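Local coordinates for protein diol-dehydratase (Roseburia inulinivorans, PDB 5I2A) that dehydrates 1,2-propanediol, probably by the glycyl radical chemistry of the B12-independent diol dehydratases, at residues F755-H760 against M788-V793. Residues are numbered along the deposited sequence; the frame is centred on the assembly and turned at random.
Sequences FNMKMH and MQFNVV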
ATOM      1  N   PHE A 755      -7.126  38.865   3.018  1.00 11.45           N
ATOM      2  CA  PHE A 755      -7.517  40.230   2.655  1.00 15.01           C
ATOM      3  C   PHE A 755      -6.275  41.132   2.666  1.00 15.69           C
ATOM      4  O   PHE A 755      -5.763  41.486   3.733  1.00 13.92           O
ATOM      5  CB  PHE A 755      -8.595  40.750   3.621  1.00 12.79           C
ATOM      6  CG  PHE A 755      -9.206  42.091   3.239  1.00 14.46           C
ATOM      7  CD1 PHE A 755      -8.938  42.697   2.012  1.00 15.31           C
ATOM      8  CD2 PHE A 755     -10.052  42.745   4.130  1.00 10.72           C
ATOM      9  CE1 PHE A 755      -9.510  43.922   1.679  1.00 14.51           C
ATOM     10  CE2 PHE A 755     -10.629  43.975   3.806  1.00 14.37           C
ATOM     11  CZ  PHE A 755     -10.356  44.562   2.574  1.00 16.03           C
ATOM     12  N   ASN A 756      -5.798  41.468   1.472  1.00 13.01           N
ATOM     13  CA  ASN A 756      -4.725  42.448   1.275  1.00 15.86           C
ATOM     14  C   ASN A 756      -5.234  43.874   1.260  1.00 15.16           C
ATOM     15  O   ASN A 756      -6.217  44.171   0.592  1.00 14.78           O
ATOM     16  CB  ASN A 756      -4.006  42.216  -0.056  1.00 15.21           C
ATOM     17  CG  ASN A 756      -2.812  41.301   0.061  1.00 16.99           C
ATOM     18  OD1 ASN A 756      -2.158  41.232   1.101  1.00 15.85           O
ATOM     19  ND2 ASN A 756      -2.516  40.593  -1.024  1.00 14.06           N
ATOM     20  N   MET A 757      -4.524  44.769   1.942  1.00 17.57           N
ATOM     21  CA  MET A 757      -4.767  46.193   1.765  1.00 17.78           C
ATOM     22  C   MET A 757      -3.446  46.967   1.703  1.00 16.65           C
ATOM     23  O   MET A 757      -2.475  46.596   2.355  1.00 18.07           O
ATOM     24  CB  MET A 757      -5.664  46.718   2.890  1.00 17.83           C
ATOM     25  CG  MET A 757      -6.102  48.154   2.715  1.00 20.72           C
ATOM     26  SD  MET A 757      -7.282  48.715   3.955  1.00 22.84           S
ATOM     27  CE  MET A 757      -8.801  48.000   3.357  1.00 15.91           C
ATOM     28  N   LYS A 758      -3.402  48.023   0.898  1.00 16.88           N
ATOM     29  CA  LYS A 758      -2.205  48.860   0.823  1.00 16.86           C
ATOM     30  C   LYS A 758      -2.510  50.263   1.361  1.00 17.35           C
ATOM     31  O   LYS A 758      -3.460  50.910   0.924  1.00 21.96           O
ATOM     32  CB  LYS A 758      -1.667  48.920  -0.618  1.00 17.64           C
ATOM     33  CG  LYS A 758      -0.433  49.817  -0.806  1.00 20.45           C
ATOM     34  CD  LYS A 758       0.279  49.560  -2.149  1.00 21.03           C
ATOM     35  CE  LYS A 758      -0.648  49.833  -3.306  1.00 19.70           C
ATOM     36  NZ  LYS A 758      -0.034  49.576  -4.642  1.00 16.19           N
ATOM     37  N   MET A 759      -1.711  50.709   2.327  1.00 20.69           N
ATOM     38  CA  MET A 759      -1.873  52.031   2.934  1.00 20.49           C
ATOM     39  C   MET A 759      -0.774  52.944   2.473  1.00 20.31           C
ATOM     40  O   MET A 759       0.375  52.533   2.364  1.00 18.35           O
ATOM     41  CB  MET A 759      -1.817  51.974   4.468  1.00 19.61           C
ATOM     42  CG  MET A 759      -2.542  50.801   5.103  1.00 18.85           C
ATOM     43  SD  MET A 759      -4.275  50.870   4.715  1.00 30.25           S
ATOM     44  CE  MET A 759      -4.718  52.384   5.567  1.00 28.46           C
ATOM     45  N   HIS A 760      -1.114  54.199   2.224  1.00 20.93           N
ATOM     46  CA  HIS A 760      -0.090  55.210   2.077  1.00 20.94           C
ATOM     47  C   HIS A 760       0.553  55.395   3.456  1.00 18.50           C
ATOM     48  O   HIS A 760      -0.132  55.312   4.457  1.00 20.56           O
ATOM     49  CB  HIS A 760      -0.677  56.515   1.557  1.00 20.83           C
ATOM     50  CG  HIS A 760       0.365  57.515   1.182  1.00 21.74           C
ATOM     51  ND1 HIS A 760       0.949  58.358   2.102  1.00 22.82           N
ATOM     52  CD2 HIS A 760       0.976  57.762  -0.001  1.00 24.80           C
ATOM     53  CE1 HIS A 760       1.859  59.098   1.497  1.00 23.58           C
ATOM     54  NE2 HIS A 760       1.896  58.757   0.222  1.00 25.45           N
ATOM     55  N   MET A 788      -6.364  40.158   7.938  1.00 15.00           N
ATOM     56  CA  MET A 788      -5.942  41.339   7.181  1.00 16.91           C
ATOM     57  C   MET A 788      -4.435  41.484   7.228  1.00 14.59           C
ATOM     58  O   MET A 788      -3.805  41.140   8.228  1.00 15.48           O
ATOM     59  CB  MET A 788      -6.571  42.625   7.724  1.00 15.02           C
ATOM     60  CG  MET A 788      -7.958  42.933   7.227  1.00 22.75           C
ATOM     61  SD  MET A 788      -8.473  44.605   7.724  1.00 20.27           S
ATOM     62  CE  MET A 788      -8.112  45.568   6.252  1.00 17.64           C
ATOM     63  N   GLN A 789      -3.864  42.030   6.159  1.00 14.24           N
ATOM     64  CA  GLN A 789      -2.434  42.332   6.128  1.00 11.72           C
ATOM     65  C   GLN A 789      -2.154  43.496   5.179  1.00 12.88           C
ATOM     66  O   GLN A 789      -2.927  43.757   4.261  1.00 15.16           O
ATOM     67  CB  GLN A 789      -1.633  41.110   5.703  1.00 12.40           C
ATOM     68  CG  GLN A 789      -1.975  40.671   4.296  1.00 15.08           C
ATOM     69  CD  GLN A 789      -1.327  39.346   3.903  1.00 17.65           C
ATOM     70  OE1 GLN A 789      -0.950  39.162   2.749  1.00 17.29           O
ATOM     71  NE2 GLN A 789      -1.192  38.431   4.860  1.00 14.46           N
ATOM     72  N   PHE A 790      -1.034  44.175   5.403  1.00 11.94           N
ATOM     73  CA  PHE A 790      -0.831  45.496   4.833  1.00 14.96           C
ATOM     74  C   PHE A 790       0.539  45.734   4.229  1.00 13.39           C
ATOM     75  O   PHE A 790       1.569  45.451   4.845  1.00 14.47           O
ATOM     76  CB  PHE A 790      -1.062  46.563   5.903  1.00 12.21           C
ATOM     77  CG  PHE A 790      -2.396  46.464   6.574  1.00 10.55           C
ATOM     78  CD1 PHE A 790      -2.589  45.598   7.637  1.00 11.37           C
ATOM     79  CD2 PHE A 790      -3.443  47.258   6.163  1.00 11.35           C
ATOM     80  CE1 PHE A 790      -3.816  45.515   8.261  1.00  9.82           C
ATOM     81  CE2 PHE A 790      -4.662  47.184   6.786  1.00 16.19           C
ATOM     82  CZ  PHE A 790      -4.845  46.312   7.838  1.00 14.68           C
ATOM     83  N   ASN A 791       0.531  46.265   3.015  1.00 14.55           N
ATOM     84  CA  ASN A 791       1.670  47.011   2.501  1.00 13.80           C
ATOM     85  C   ASN A 791       1.569  48.430   3.025  1.00 16.37           C
ATOM     86  O   ASN A 791       0.471  48.975   3.138  1.00 16.93           O
ATOM     87  CB  ASN A 791       1.690  47.030   0.974  1.00 12.75           C
ATOM     88  CG  ASN A 791       2.465  45.883   0.390  1.00 15.23           C
ATOM     89  OD1 ASN A 791       3.650  45.704   0.686  1.00 16.89           O
ATOM     90  ND2 ASN A 791       1.793  45.076  -0.435  1.00 14.82           N
ATOM     91  N   VAL A 792       2.704  49.026   3.354  1.00 16.77           N
ATOM     92  CA  VAL A 792       2.740  50.446   3.708  1.00 14.83           C
ATOM     93  C   VAL A 792       3.884  51.075   2.921  1.00 13.36           C
ATOM     94  O   VAL A 792       5.043  50.907   3.266  1.00 14.95           O
ATOM     95  CB  VAL A 792       2.927  50.676   5.217  1.00 14.99           C
ATOM     96  CG1 VAL A 792       2.959  52.194   5.531  1.00 15.24           C
ATOM     97  CG2 VAL A 792       1.796  49.994   6.012  1.00 14.14           C
ATOM     98  N   VAL A 793       3.547  51.748   1.834  1.00 13.20           N
ATOM     99  CA  VAL A 793       4.554  52.183   0.873  1.00 16.72           C
ATOM    100  C   VAL A 793       3.918  53.165  -0.095  1.00 16.74           C
ATOM    101  O   VAL A 793       2.726  53.097  -0.368  1.00 17.90           O
ATOM    102  CB  VAL A 793       5.171  50.965   0.113  1.00 18.84           C
ATOM    103  CG1 VAL A 793       4.144  50.321  -0.801  1.00 18.06           C
ATOM    104  CG2 VAL A 793       6.447  51.360  -0.653  1.00 14.62           C
TER
HETATM  105  O   HOH W   1      -1.054  43.654   1.854  1.00 13.34           O
HETATM  106  O   HOH W   2      -1.095  45.098  -0.489  1.00 19.04           O
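Three methionines, Met757, Met759 and Met788, pack with the rings of Phe755 and Phe790 on one face of this parallel strand pair. Met757, whose CG lies anti to the backbone N (chi1 -174°), runs alongside Phe790, and its SD sits 5.4 Å from the centre of the Phe790 ring, obliquely placed, in a Met-aromatic contact. Met759 flanks the same ring, its CG 3.8 Å from Phe790 CD2. Near the start of the strands Met788 repeats the theme with Phe755, SD standing 5.2 Å from the ring centre, while its bent tail brings Met788 CE within 3.8 Å of Met757 CE. The parallel register is held by alternating bonds: Met757 N donates to Gln789 O, Met757 O receives Asn791 N, and Met759 N gives an almost straight bond to Asn791 O (2.9 Å).

On the other face the groups are polar. Asn756 OD1 lies against the Gln789 side chain, 3.2 Å from Gln789 CG, with the two amide planes 43° apart; water 1 lies 2.8 Å from Asn756 OD1 and also near Gln789 O. An alanine at Gln789 would probably open a gap beside Asn756 OD1, leaving that oxygen without the side chain it packs against. Asn756 ND2 bonds to Asp721 OD2. Its second bond, to Val815 O, and that of Asn791 OD1 with Arg814 N tie this face to the segment leading to Gly817, the predicted radical site.

The strands belong to a beta-alpha-beta unit whose connecting helix 766-781, with helix 734-741, covers the methionine face; strand 787-792 lies between 756-759 and the antiparallel strand 409-412.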